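Local coordinates for protein acetylxylan esterase / glucomannan deacetylase (Cellvibrio japonicus, PDB 2W9X) that removes acetyl groups from plant cell wall polysaccharides, acting on acetylated xylan and, with a large preference, on acetylated glucomannan, at residues B[35-40]-B[226-231]; B[43-48]-B[126-131]; B[146-151]-B[213-218]; B[240-245]-B[278-283]. All coordinates share one frame; numbering follows the deposited sequence. Where two conformers were deposited one is given.

Contact 1: residues B[35-40]-B[226-231]; sequences RVLVES and PDQLYH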
loop_
_atom_site.group_PDB
_atom_site.type_symbol
_atom_site.label_atom_id
_atom_site.label_comp_id
_atom_site.label_asym_id
_atom_site.label_seq_id
_atom_site.Cartn_x
_atom_site.Cartn_y
_atom_site.Cartn_z
ATOM N N ARG B 35 8.911 -21.594 13.860
ATOM C CA ARG B 35 8.382 -21.906 15.177
ATOM C C ARG B 35 8.781 -23.313 15.575
ATOM O O ARG B 35 8.478 -24.278 14.881
ATOM C CB ARG B 35 6.860 -21.755 15.199
ATOM C CG ARG B 35 6.399 -20.325 15.160
ATOM C CD ARG B 35 4.897 -20.255 15.123
ATOM N NE ARG B 35 4.426 -18.880 15.244
ATOM C CZ ARG B 35 3.145 -18.532 15.264
ATOM N NH1 ARG B 35 2.194 -19.458 15.169
ATOM N NH2 ARG B 35 2.819 -17.254 15.393
ATOM N N VAL B 36 9.469 -23.412 16.708
ATOM C CA VAL B 36 10.005 -24.670 17.191
ATOM C C VAL B 36 9.819 -24.714 18.702
ATOM O O VAL B 36 10.109 -23.737 19.399
ATOM C CB VAL B 36 11.511 -24.811 16.813
ATOM C CG1 VAL B 36 12.180 -25.872 17.634
ATOM C CG2 VAL B 36 11.680 -25.129 15.338
ATOM N N LEU B 37 9.301 -25.836 19.191
ATOM C CA LEU B 37 9.237 -26.113 20.612
ATOM C C LEU B 37 10.588 -26.716 21.015
ATOM O O LEU B 37 10.914 -27.846 20.618
ATOM C CB LEU B 37 8.108 -27.108 20.913
ATOM C CG LEU B 37 7.319 -27.077 22.236
ATOM C CD1 LEU B 37 6.947 -28.491 22.655
ATOM C CD2 LEU B 37 8.021 -26.335 23.384
ATOM N N VAL B 38 11.381 -25.952 21.767
ATOM C CA VAL B 38 12.682 -26.434 22.255
ATOM C C VAL B 38 12.534 -27.018 23.655
ATOM O O VAL B 38 12.079 -26.341 24.576
ATOM C CB VAL B 38 13.801 -25.335 22.208
ATOM C CG1 VAL B 38 13.935 -24.750 20.798
ATOM C CG2 VAL B 38 13.540 -24.211 23.207
ATOM N N GLU B 39 12.892 -28.287 23.804
ATOM C CA GLU B 39 12.804 -28.944 25.108
ATOM C C GLU B 39 14.160 -29.482 25.536
ATOM O O GLU B 39 14.974 -29.866 24.697
ATOM C CB GLU B 39 11.750 -30.053 25.090
ATOM C CG GLU B 39 10.341 -29.508 24.979
ATOM C CD GLU B 39 9.297 -30.590 24.882
ATOM O OE1 GLU B 39 9.302 -31.338 23.884
ATOM O OE2 GLU B 39 8.451 -30.672 25.793
ATOM N N SER B 40 14.406 -29.499 26.841
ATOM C CA SER B 40 15.682 -29.971 27.336
ATOM C C SER B 40 15.512 -31.078 28.377
ATOM O O SER B 40 15.895 -30.893 29.529
ATOM C CB SER B 40 16.492 -28.799 27.898
ATOM O OG SER B 40 15.865 -28.226 29.035
ATOM N N PRO B 226 -3.371 -26.843 20.685
ATOM C CA PRO B 226 -3.594 -25.746 21.647
ATOM C C PRO B 226 -2.717 -25.750 22.900
ATOM O O PRO B 226 -2.938 -24.936 23.791
ATOM C CB PRO B 226 -5.061 -25.941 22.086
ATOM C CG PRO B 226 -5.659 -26.875 21.106
ATOM C CD PRO B 226 -4.532 -27.752 20.640
ATOM N N ASP B 227 -1.731 -26.639 22.968
ATOM C CA ASP B 227 -1.013 -26.890 24.219
ATOM C C ASP B 227 0.010 -25.822 24.637
ATOM O O ASP B 227 0.241 -25.630 25.832
ATOM C CB ASP B 227 -0.376 -28.286 24.203
ATOM C CG ASP B 227 -1.411 -29.397 24.088
ATOM O OD1 ASP B 227 -2.530 -29.240 24.634
ATOM O OD2 ASP B 227 -1.098 -30.433 23.458
ATOM N N GLN B 228 0.630 -25.142 23.677
ATOM C CA GLN B 228 1.572 -24.071 24.028
ATOM C C GLN B 228 1.519 -22.853 23.123
ATOM O O GLN B 228 1.617 -22.957 21.887
ATOM C CB GLN B 228 3.013 -24.579 24.161
ATOM C CG GLN B 228 3.491 -25.483 23.043
ATOM C CD GLN B 228 2.926 -26.891 23.151
ATOM O OE1 GLN B 228 3.063 -27.544 24.186
ATOM N NE2 GLN B 228 2.286 -27.361 22.081
ATOM N N LEU B 229 1.368 -21.697 23.761
ATOM C CA LEU B 229 1.384 -20.434 23.053
ATOM C C LEU B 229 2.790 -20.135 22.586
ATOM O O LEU B 229 3.755 -20.362 23.321
ATOM C CB LEU B 229 0.880 -19.297 23.945
ATOM C CG LEU B 229 -0.624 -19.265 24.238
ATOM C CD1 LEU B 229 -0.927 -18.394 25.454
ATOM C CD2 LEU B 229 -1.407 -18.809 22.994
ATOM N N TYR B 230 2.906 -19.622 21.370
ATOM C CA TYR B 230 4.211 -19.248 20.859
ATOM C C TYR B 230 4.620 -17.871 21.372
ATOM O O TYR B 230 3.880 -16.899 21.224
ATOM C CB TYR B 230 4.271 -19.322 19.321
ATOM C CG TYR B 230 5.674 -19.118 18.796
ATOM C CD1 TYR B 230 6.635 -20.121 18.904
ATOM C CD2 TYR B 230 6.050 -17.900 18.233
ATOM C CE1 TYR B 230 7.934 -19.916 18.442
ATOM C CE2 TYR B 230 7.335 -17.682 17.780
ATOM C CZ TYR B 230 8.271 -18.686 17.875
ATOM O OH TYR B 230 9.550 -18.444 17.418
ATOM N N HIS B 231 5.787 -17.807 22.004
ATOM C CA HIS B 231 6.373 -16.541 22.401
ATOM C C HIS B 231 7.849 -16.551 22.046
ATOM O O HIS B 231 8.577 -17.482 22.406
ATOM C CB HIS B 231 6.182 -16.275 23.909
ATOM C CG HIS B 231 4.752 -16.094 24.318
ATOM N ND1 HIS B 231 3.916 -15.171 23.721
ATOM C CD2 HIS B 231 4.007 -16.717 25.264
ATOM C CE1 HIS B 231 2.722 -15.232 24.284
ATOM N NE2 HIS B 231 2.752 -16.160 25.225
HETATM O O HOH W 1 11.058 -20.462 17.255
#
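Arg35 and Tyr230 bring the backbones to their nearest approach, with 7.5 Å between Arg35 CA and Tyr230 CA, and no direct hydrogen bond joins the two segments. The side chains do most of the work. The Arg35 chain lies extended over one face of the Tyr230 ring. Arg35 CG sits 3.5 Å from the centroid of the Tyr230 ring, only 7° off the ring normal, which makes a CH-pi contact. Further along, Arg35 NE comes 3.5 Å from Tyr230 CD2. The guanidinium has moved past the ring centre by then, and its plane is tilted 30° from that of the ring. CG of Tyr230 is anti to its backbone N (chi1 -172°), which turns the ring toward the arginine chain. A water lies in the ring plane at the phenol edge. It is 2.5 Å from Tyr230 OH and accepts a weak hydrogen bond from Val36 N at 3.4 Å. The phenol is also hydrogen-bonded to Asn232 ND2. A smaller apolar contact follows, where Leu37 CG meets Gln228 CG at 4.2 Å. The contact lies at the surface, where the N-terminal beta domain of this family 2 esterase meets its GDSL-type hydrolase domain. On the hydrolase side the guanidinium is held by Tyr219, through a hydrogen bond from NH1 to its carbonyl O and a cation-pi contact. Strand 37-39 pairs with strand 47-50 on one side of the junction, while Arg35 and Tyr230 both rest on Gln193 of strand 191-196, an outer strand of the parallel sheet.

Contact 2: residues B[43-48]-B[126-131]; sequences NQPVSY and GFYTDP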
loop_
_atom_site.group_PDB
_atom_site.type_symbol
_atom_site.label_atom_id
_atom_site.label_comp_id
_atom_site.label_asym_id
_atom_site.label_seq_id
_atom_site.Cartn_x
_atom_site.Cartn_y
_atom_site.Cartn_z
ATOM N N ASN B 43 19.171 -35.962 30.590
ATOM C CA ASN B 43 19.933 -37.115 30.065
ATOM C C ASN B 43 19.598 -37.522 28.626
ATOM O O ASN B 43 19.702 -38.699 28.265
ATOM C CB ASN B 43 19.805 -38.322 31.009
ATOM C CG ASN B 43 20.280 -37.992 32.421
ATOM O OD1 ASN B 43 19.641 -38.374 33.423
ATOM N ND2 ASN B 43 21.399 -37.261 32.502
ATOM N N GLN B 44 19.198 -36.532 27.824
ATOM C CA GLN B 44 18.844 -36.717 26.406
ATOM C C GLN B 44 19.276 -35.491 25.607
ATOM O O GLN B 44 19.433 -34.408 26.188
ATOM C CB GLN B 44 17.334 -36.869 26.233
ATOM C CG GLN B 44 16.720 -38.094 26.895
ATOM C CD GLN B 44 15.210 -38.128 26.744
ATOM O OE1 GLN B 44 14.629 -37.362 25.967
ATOM N NE2 GLN B 44 14.564 -39.023 27.485
ATOM N N PRO B 45 19.467 -35.648 24.273
ATOM C CA PRO B 45 19.718 -34.484 23.425
ATOM C C PRO B 45 18.622 -33.428 23.537
ATOM O O PRO B 45 17.453 -33.762 23.817
ATOM C CB PRO B 45 19.730 -35.076 22.010
ATOM C CG PRO B 45 19.111 -36.432 22.136
ATOM C CD PRO B 45 19.504 -36.897 23.489
ATOM N N VAL B 46 19.009 -32.160 23.333
ATOM C CA VAL B 46 18.038 -31.079 23.164
ATOM C C VAL B 46 17.156 -31.474 21.981
ATOM O O VAL B 46 17.656 -31.986 20.970
ATOM C CB VAL B 46 18.724 -29.706 22.912
ATOM C CG1 VAL B 46 17.692 -28.607 22.633
ATOM C CG2 VAL B 46 19.574 -29.321 24.088
ATOM N N SER B 47 15.848 -31.288 22.136
ATOM C CA SER B 47 14.916 -31.670 21.094
ATOM C C SER B 47 14.146 -30.470 20.566
ATOM O O SER B 47 13.620 -29.647 21.329
ATOM C CB SER B 47 13.974 -32.778 21.566
ATOM O OG SER B 47 13.013 -32.280 22.464
ATOM N N TYR B 48 14.111 -30.378 19.244
ATOM C CA TYR B 48 13.406 -29.326 18.552
ATOM C C TYR B 48 12.203 -29.976 17.875
ATOM O O TYR B 48 12.362 -30.794 16.969
ATOM C CB TYR B 48 14.338 -28.661 17.529
ATOM C CG TYR B 48 15.692 -28.287 18.100
ATOM C CD1 TYR B 48 15.882 -27.079 18.783
ATOM C CD2 TYR B 48 16.780 -29.151 17.985
ATOM C CE1 TYR B 48 17.135 -26.741 19.326
ATOM C CE2 TYR B 48 18.027 -28.823 18.527
ATOM C CZ TYR B 48 18.199 -27.614 19.184
ATOM O OH TYR B 48 19.436 -27.299 19.723
ATOM N N GLY B 126 19.491 -32.368 16.586
ATOM C CA GLY B 126 20.751 -31.618 16.531
ATOM C C GLY B 126 21.832 -32.060 15.559
ATOM O O GLY B 126 21.731 -33.118 14.917
ATOM N N PHE B 127 22.870 -31.215 15.471
ATOM C CA PHE B 127 24.068 -31.439 14.658
ATOM C C PHE B 127 25.228 -31.920 15.534
ATOM O O PHE B 127 25.737 -31.152 16.360
ATOM C CB PHE B 127 24.500 -30.134 13.973
ATOM C CG PHE B 127 23.485 -29.564 13.013
ATOM C CD1 PHE B 127 23.350 -30.086 11.727
ATOM C CD2 PHE B 127 22.696 -28.477 13.380
ATOM C CE1 PHE B 127 22.424 -29.553 10.832
ATOM C CE2 PHE B 127 21.767 -27.936 12.490
ATOM C CZ PHE B 127 21.632 -28.474 11.211
ATOM N N TYR B 128 25.662 -33.167 15.320
ATOM C CA TYR B 128 26.693 -33.807 16.148
ATOM C C TYR B 128 28.026 -33.998 15.412
ATOM O O TYR B 128 28.042 -34.258 14.197
ATOM C CB TYR B 128 26.173 -35.135 16.719
ATOM C CG TYR B 128 25.232 -34.938 17.890
ATOM C CD1 TYR B 128 25.603 -35.325 19.171
ATOM C CD2 TYR B 128 23.981 -34.335 17.717
ATOM C CE1 TYR B 128 24.750 -35.134 20.258
ATOM C CE2 TYR B 128 23.120 -34.133 18.800
ATOM C CZ TYR B 128 23.509 -34.536 20.064
ATOM O OH TYR B 128 22.666 -34.343 21.139
ATOM N N THR B 129 29.136 -33.859 16.158
ATOM C CA THR B 129 30.479 -33.884 15.567
ATOM C C THR B 129 31.495 -34.626 16.442
ATOM O O THR B 129 31.153 -35.216 17.475
ATOM C CB THR B 129 31.034 -32.447 15.339
ATOM O OG1 THR B 129 29.938 -31.506 15.217
ATOM C CG2 THR B 129 31.905 -32.389 14.070
ATOM N N ASP B 130 32.745 -34.595 15.981
ATOM C CA ASP B 130 33.911 -34.986 16.760
ATOM C C ASP B 130 34.298 -33.802 17.659
ATOM O O ASP B 130 34.268 -32.649 17.213
ATOM C CB ASP B 130 35.066 -35.350 15.823
ATOM N N PRO B 131 34.673 -34.075 18.925
ATOM C CA PRO B 131 34.926 -33.013 19.915
ATOM C C PRO B 131 36.059 -32.036 19.552
ATOM O O PRO B 131 36.148 -30.957 20.149
ATOM C CB PRO B 131 35.296 -33.794 21.183
ATOM C CG PRO B 131 34.784 -35.177 20.956
ATOM C CD PRO B 131 34.912 -35.414 19.493
#
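Tyr128 has CG anti to its carbonyl carbon (chi1 -77°), and with chi2 at -112° its ring carries the hydroxyl across to Pro45. The segments include parts of strands 47-50 and 122-128, neighbours in the antiparallel five-stranded sheet of the N-terminal domain. The domain belongs to the galactose-binding-domain-like clan. No hydrogen bond links the two segments, and the meeting is a small packing contact. Tyr128 OH lies 3.1 Å from Pro45 CB and 3.7 Å from Pro45 CA, so the hydroxyl oxygen sits against the proline ring. The phenol carbon follows, with Tyr128 CZ 4.3 Å from Pro45 CB. The proline is met obliquely, neither over the ring face nor at its edge. A second, looser touch lies at Tyr48, inside strand 47-50. There the Tyr48 ring turns an edge to the other strand, and Tyr48 CE2 is 4.3 Å from Gly126 N, close to the ring plane. Gly126 has a positive phi of 110°, a backbone shape that calls for glycine. The Tyr48 ring also meets Phe57 of the other beta sheet and packs on Val36 and Val38, while Tyr128 rests on Pro27 near the modelled N terminus. Within its own strand, the Tyr128 ring has the Gly126 carbonyl at its edge, with Gly126 O in the ring plane and 3.8 Å from Tyr128 CD2.

Contact 3: residues B[146-151]-B[213-218]; sequences EFIGDS and KSLLSL
Leu215 sets its two methyl groups on different parts of the strand end, one on a side chain and one on the backbone. Leu215 CD1 packs against the branch methyl of Ile148, with CG2 of Ile148 3.6 Å away. Leu215 CD2 instead meets the carbonyl of Gly149, coming 3.4 Å from Gly149 O, and Leu215 CG is 3.6 Å from that same Gly149 O. The two aliphatic side chains run at a slant to one another. The Ile148 methyl CG2 points opposite the backbone N, which places it and not the longer CG1 arm against the leucine. Gly149 has no side chain, and its backbone lies close to the leucine; Gly149 CA and Leu215 CA are 7.5 Å apart. Gly149 begins the Gly-Asp-Ser sequence of a GDSL (SGNH) hydrolase and is the last residue of strand 144-149 of the parallel sheet; the assigned nucleophile Ser151 comes two residues on. Asp150 is the N-cap of the short helix that follows, and its OD1 takes a hydrogen bond from Phe152 N. Ser151 OG gets a weak hydrogen bond from Gly199 N; Gly199 is a probable transition-state stabiliser, and the Leu215 side chain lies about 8 Å from it. Leu215 opens helix 215-218. Ser214 is the N-cap there, and Ser214 OG accepts a weak bond from Ser217 N at 3.3 Å. In return Ser217 OG donates to Ser214 O at 3.0 Å, tilted 24° from the carbonyl plane. Ile148 also packs on Phe276 and Leu280 of helix 262-283.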
loop_
_atom_site.group_PDB
_atom_site.type_symbol
_atom_site.label_atom_id
_atom_site.label_comp_id
_atom_site.label_asym_id
_atom_site.label_seq_id
_atom_site.Cartn_x
_atom_site.Cartn_y
_atom_site.Cartn_z
ATOM N N GLU B 146 7.845 -12.423 8.065
ATOM C CA GLU B 146 6.897 -13.477 8.382
ATOM C C GLU B 146 5.831 -13.583 7.313
ATOM O O GLU B 146 5.277 -12.559 6.880
ATOM C CB GLU B 146 6.258 -13.233 9.758
ATOM C CG GLU B 146 5.099 -14.173 10.065
ATOM C CD GLU B 146 4.695 -14.173 11.525
ATOM O OE1 GLU B 146 5.413 -13.548 12.332
ATOM O OE2 GLU B 146 3.675 -14.814 11.865
ATOM N N PHE B 147 5.543 -14.815 6.891
ATOM C CA PHE B 147 4.445 -15.094 5.953
ATOM C C PHE B 147 3.347 -15.861 6.645
ATOM O O PHE B 147 3.579 -16.927 7.210
ATOM C CB PHE B 147 4.938 -15.865 4.720
ATOM C CG PHE B 147 5.820 -15.040 3.825
ATOM C CD1 PHE B 147 5.296 -14.418 2.706
ATOM C CD2 PHE B 147 7.168 -14.843 4.142
ATOM C CE1 PHE B 147 6.115 -13.636 1.854
ATOM C CE2 PHE B 147 7.990 -14.057 3.311
ATOM C CZ PHE B 147 7.454 -13.449 2.165
ATOM N N ILE B 148 2.149 -15.290 6.606
ATOM C CA ILE B 148 0.975 -15.883 7.238
ATOM C C ILE B 148 0.004 -16.193 6.118
ATOM O O ILE B 148 -0.234 -15.350 5.242
ATOM C CB ILE B 148 0.313 -14.922 8.265
ATOM C CG1 ILE B 148 1.340 -14.404 9.295
ATOM C CG2 ILE B 148 -0.843 -15.622 8.959
ATOM C CD1 ILE B 148 0.776 -13.321 10.272
ATOM N N GLY B 149 -0.557 -17.399 6.113
ATOM C CA GLY B 149 -1.434 -17.746 5.001
ATOM C C GLY B 149 -1.996 -19.142 4.954
ATOM O O GLY B 149 -2.118 -19.812 5.976
ATOM N N ASP B 150 -2.346 -19.551 3.737
ATOM C CA ASP B 150 -3.075 -20.770 3.449
ATOM C C ASP B 150 -2.241 -21.646 2.520
ATOM O O ASP B 150 -1.025 -21.555 2.558
ATOM C CB ASP B 150 -4.463 -20.448 2.842
ATOM C CG ASP B 150 -4.395 -19.557 1.589
ATOM O OD1 ASP B 150 -3.320 -19.462 0.924
ATOM O OD2 ASP B 150 -5.456 -18.929 1.279
ATOM N N SER B 151 -2.889 -22.479 1.700
ATOM C CA SER B 151 -2.207 -23.397 0.763
ATOM C C SER B 151 -1.217 -22.702 -0.165
ATOM O O SER B 151 -0.147 -23.236 -0.462
ATOM C CB SER B 151 -3.218 -24.142 -0.113
ATOM O OG SER B 151 -4.221 -24.753 0.666
ATOM N N LYS B 213 -12.819 -23.765 13.548
ATOM C CA LYS B 213 -11.472 -23.248 13.378
ATOM C C LYS B 213 -11.371 -22.208 12.253
ATOM O O LYS B 213 -12.306 -22.022 11.465
ATOM C CB LYS B 213 -10.514 -24.400 13.032
ATOM C CG LYS B 213 -10.288 -25.396 14.145
ATOM C CD LYS B 213 -9.433 -26.551 13.686
ATOM C CE LYS B 213 -9.241 -27.533 14.834
ATOM N NZ LYS B 213 -8.584 -28.775 14.353
ATOM N N SER B 214 -10.209 -21.554 12.211
ATOM C CA SER B 214 -9.757 -20.691 11.124
ATOM C C SER B 214 -8.229 -20.622 11.251
ATOM O O SER B 214 -7.658 -21.146 12.210
ATOM C CB SER B 214 -10.357 -19.288 11.264
ATOM O OG SER B 214 -9.860 -18.674 12.439
ATOM N N LEU B 215 -7.562 -19.966 10.314
ATOM C CA LEU B 215 -6.119 -19.738 10.454
ATOM C C LEU B 215 -5.831 -18.955 11.732
ATOM O O LEU B 215 -4.884 -19.261 12.455
ATOM C CB LEU B 215 -5.539 -19.001 9.232
ATOM C CG LEU B 215 -4.036 -19.117 8.948
ATOM C CD1 LEU B 215 -3.157 -18.279 9.882
ATOM C CD2 LEU B 215 -3.581 -20.599 8.985
ATOM N N LEU B 216 -6.658 -17.946 11.991
ATOM C CA LEU B 216 -6.537 -17.077 13.156
ATOM C C LEU B 216 -6.541 -17.839 14.508
ATOM O O LEU B 216 -5.818 -17.460 15.422
ATOM C CB LEU B 216 -7.627 -15.979 13.117
ATOM C CG LEU B 216 -7.293 -14.705 12.298
ATOM C CD1 LEU B 216 -6.359 -14.923 11.194
ATOM C CD2 LEU B 216 -8.513 -13.927 11.824
ATOM N N SER B 217 -7.323 -18.910 14.610
ATOM C CA SER B 217 -7.405 -19.678 15.864
ATOM C C SER B 217 -6.206 -20.616 16.030
ATOM O O SER B 217 -5.833 -20.959 17.140
ATOM C CB SER B 217 -8.728 -20.454 15.962
ATOM O OG SER B 217 -8.763 -21.490 15.001
ATOM N N LEU B 218 -5.595 -21.000 14.910
ATOM C CA LEU B 218 -4.403 -21.837 14.912
ATOM C C LEU B 218 -3.169 -21.002 15.178
ATOM O O LEU B 218 -2.194 -21.483 15.755
ATOM C CB LEU B 218 -4.232 -22.518 13.554
ATOM C CG LEU B 218 -5.311 -23.523 13.130
ATOM C CD1 LEU B 218 -5.179 -23.768 11.639
ATOM C CD2 LEU B 218 -5.171 -24.818 13.896
#

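Contact 4: residues B[240-245]-B[278-283]; sequences IVIGLG and KQLHSN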
loop_
_atom_site.group_PDB
_atom_site.type_symbol
_atom_site.label_atom_id
_atom_site.label_comp_id
_atom_site.label_asym_id
_atom_site.label_seq_id
_atom_site.Cartn_x
_atom_site.Cartn_y
_atom_site.Cartn_z
ATOM N N ILE B 240 5.418 -8.276 7.618
ATOM C CA ILE B 240 4.466 -9.379 7.747
ATOM C C ILE B 240 3.542 -9.440 6.518
ATOM O O ILE B 240 2.820 -8.476 6.228
ATOM C CB ILE B 240 3.631 -9.283 9.049
ATOM C CG1 ILE B 240 4.554 -9.214 10.277
ATOM C CG2 ILE B 240 2.663 -10.459 9.128
ATOM C CD1 ILE B 240 3.833 -9.016 11.654
ATOM N N VAL B 241 3.583 -10.565 5.811
ATOM C CA VAL B 241 2.814 -10.751 4.588
ATOM C C VAL B 241 1.708 -11.754 4.882
ATOM O O VAL B 241 1.975 -12.915 5.224
ATOM C CB VAL B 241 3.704 -11.241 3.411
ATOM C CG1 VAL B 241 2.876 -11.412 2.109
ATOM C CG2 VAL B 241 4.860 -10.271 3.193
ATOM N N ILE B 242 0.473 -11.295 4.761
ATOM C CA ILE B 242 -0.682 -12.132 5.061
ATOM C C ILE B 242 -1.445 -12.378 3.764
ATOM O O ILE B 242 -1.845 -11.442 3.086
ATOM C CB ILE B 242 -1.620 -11.499 6.131
ATOM C CG1 ILE B 242 -0.802 -11.018 7.340
ATOM C CG2 ILE B 242 -2.727 -12.528 6.530
ATOM C CD1 ILE B 242 -1.593 -10.179 8.390
ATOM N N GLY B 243 -1.637 -13.640 3.422
ATOM C CA GLY B 243 -2.421 -14.003 2.229
ATOM C C GLY B 243 -3.537 -14.927 2.683
ATOM O O GLY B 243 -3.323 -16.130 2.781
ATOM N N LEU B 244 -4.720 -14.369 2.963
ATOM C CA LEU B 244 -5.861 -15.149 3.452
ATOM C C LEU B 244 -7.159 -14.558 2.900
ATOM O O LEU B 244 -7.296 -13.331 2.800
ATOM C CB LEU B 244 -5.887 -15.152 5.008
ATOM C CG LEU B 244 -4.829 -15.966 5.784
ATOM C CD1 LEU B 244 -4.842 -15.661 7.320
ATOM C CD2 LEU B 244 -5.036 -17.471 5.541
ATOM N N GLY B 245 -8.119 -15.414 2.571
ATOM C CA GLY B 245 -9.379 -14.962 1.991
ATOM C C GLY B 245 -9.853 -15.807 0.812
ATOM O O GLY B 245 -11.045 -15.817 0.499
ATOM N N LYS B 278 -4.408 -5.535 13.901
ATOM C CA LYS B 278 -4.263 -4.718 15.125
ATOM C C LYS B 278 -3.577 -5.461 16.266
ATOM O O LYS B 278 -2.710 -4.898 16.922
ATOM C CB LYS B 278 -5.607 -4.164 15.613
ATOM C CG LYS B 278 -6.255 -3.142 14.683
ATOM C CD LYS B 278 -7.554 -2.707 15.340
ATOM C CE LYS B 278 -8.367 -1.829 14.435
ATOM N NZ LYS B 278 -9.636 -1.428 15.119
ATOM N N GLN B 279 -3.941 -6.722 16.488
ATOM C CA GLN B 279 -3.312 -7.511 17.548
ATOM C C GLN B 279 -1.829 -7.708 17.248
ATOM O O GLN B 279 -0.991 -7.533 18.128
ATOM C CB GLN B 279 -3.983 -8.876 17.712
ATOM C CG GLN B 279 -5.482 -8.842 18.018
ATOM C CD GLN B 279 -6.125 -10.244 18.065
ATOM O OE1 GLN B 279 -5.876 -11.093 17.193
ATOM N NE2 GLN B 279 -6.968 -10.477 19.072
ATOM N N LEU B 280 -1.508 -8.085 16.011
ATOM C CA LEU B 280 -0.112 -8.248 15.584
ATOM C C LEU B 280 0.687 -6.963 15.781
ATOM O O LEU B 280 1.829 -7.004 16.227
ATOM C CB LEU B 280 -0.039 -8.661 14.107
ATOM C CG LEU B 280 -0.485 -10.068 13.722
ATOM C CD1 LEU B 280 -0.463 -10.252 12.194
ATOM C CD2 LEU B 280 0.407 -11.098 14.382
ATOM N N HIS B 281 0.085 -5.829 15.413
ATOM C CA HIS B 281 0.718 -4.524 15.555
ATOM C C HIS B 281 0.943 -4.178 17.029
ATOM O O HIS B 281 1.976 -3.604 17.378
ATOM C CB HIS B 281 -0.124 -3.446 14.862
ATOM C CG HIS B 281 0.314 -2.044 15.159
ATOM N ND1 HIS B 281 1.429 -1.470 14.583
ATOM C CD2 HIS B 281 -0.226 -1.093 15.960
ATOM C CE1 HIS B 281 1.557 -0.230 15.018
ATOM N NE2 HIS B 281 0.568 0.024 15.858
ATOM N N SER B 282 -0.006 -4.545 17.891
ATOM C CA SER B 282 0.094 -4.196 19.315
ATOM C C SER B 282 1.246 -4.910 20.018
ATOM O O SER B 282 1.760 -4.416 21.019
ATOM C CB SER B 282 -1.224 -4.436 20.056
ATOM O OG SER B 282 -1.488 -5.818 20.199
ATOM N N ASN B 283 1.647 -6.067 19.494
ATOM C CA ASN B 283 2.792 -6.823 20.047
ATOM C C ASN B 283 4.118 -6.571 19.321
ATOM O O ASN B 283 5.191 -6.952 19.803
ATOM C CB ASN B 283 2.495 -8.328 20.044
ATOM C CG ASN B 283 1.217 -8.677 20.797
ATOM O OD1 ASN B 283 1.022 -8.267 21.931
ATOM N ND2 ASN B 283 0.343 -9.445 20.153
#
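Ser282 OG donates a 2.7 Å hydrogen bond to Gln279 O, within the stretch of helix that lays Leu280 on Ile240 and Ile242. This is a beta-alpha-beta crossover of the GDSL hydrolase domain. Strand 239-243 leads through helix 262-283 to strand 288-294, its parallel neighbour in the sheet, and the helix lies against one face of that sheet. The serine bond tilts 23° from the carbonyl plane. A backbone bond from Ser282 N to Lys278 O, 2.9 Å long, belongs to the same turn. Across the contact everything is apolar. Leu280 and Ile242 reach toward each other tip to tip, and the methyl CD1 of Leu280 does the touching for both isoleucines. CG1 of Ile242 is anti to its carbonyl carbon (chi1 -49°), and the arm then runs on extended to present CD1 to the helix. Ile240 offers its branch methyl instead. Phe276, Tyr273 and Val277 of the same helix also pack on Ile242, and Leu280 also touches Phe289 of strand 288-294. Leu280 CD1 lies 4.0 Å from Ile242 CD1 and 4.4 Å from Ile240 CG2.

In the fold
From the N terminus, segment 35-40, which runs into strand 37-39, opens contact 1, which closes only at 226-231 and so spans a little over half of the chain. Contact 2 is nested inside that loop, closing early between neighbouring strands of the N-terminal sheet. It touches contact 1 where Glu39 N bonds to Ser47 O. Contact 3 is nested in the same loop but follows contact 2 in series, with nearest atoms about 17 Å apart. Contact 4 opens after contact 1 has closed. Contacts 3 and 4 meet in the parallel sheet, where strands 144-149 and 239-243 are neighbours. Contact 1 thus bridges the two domains, and the others each stay within one.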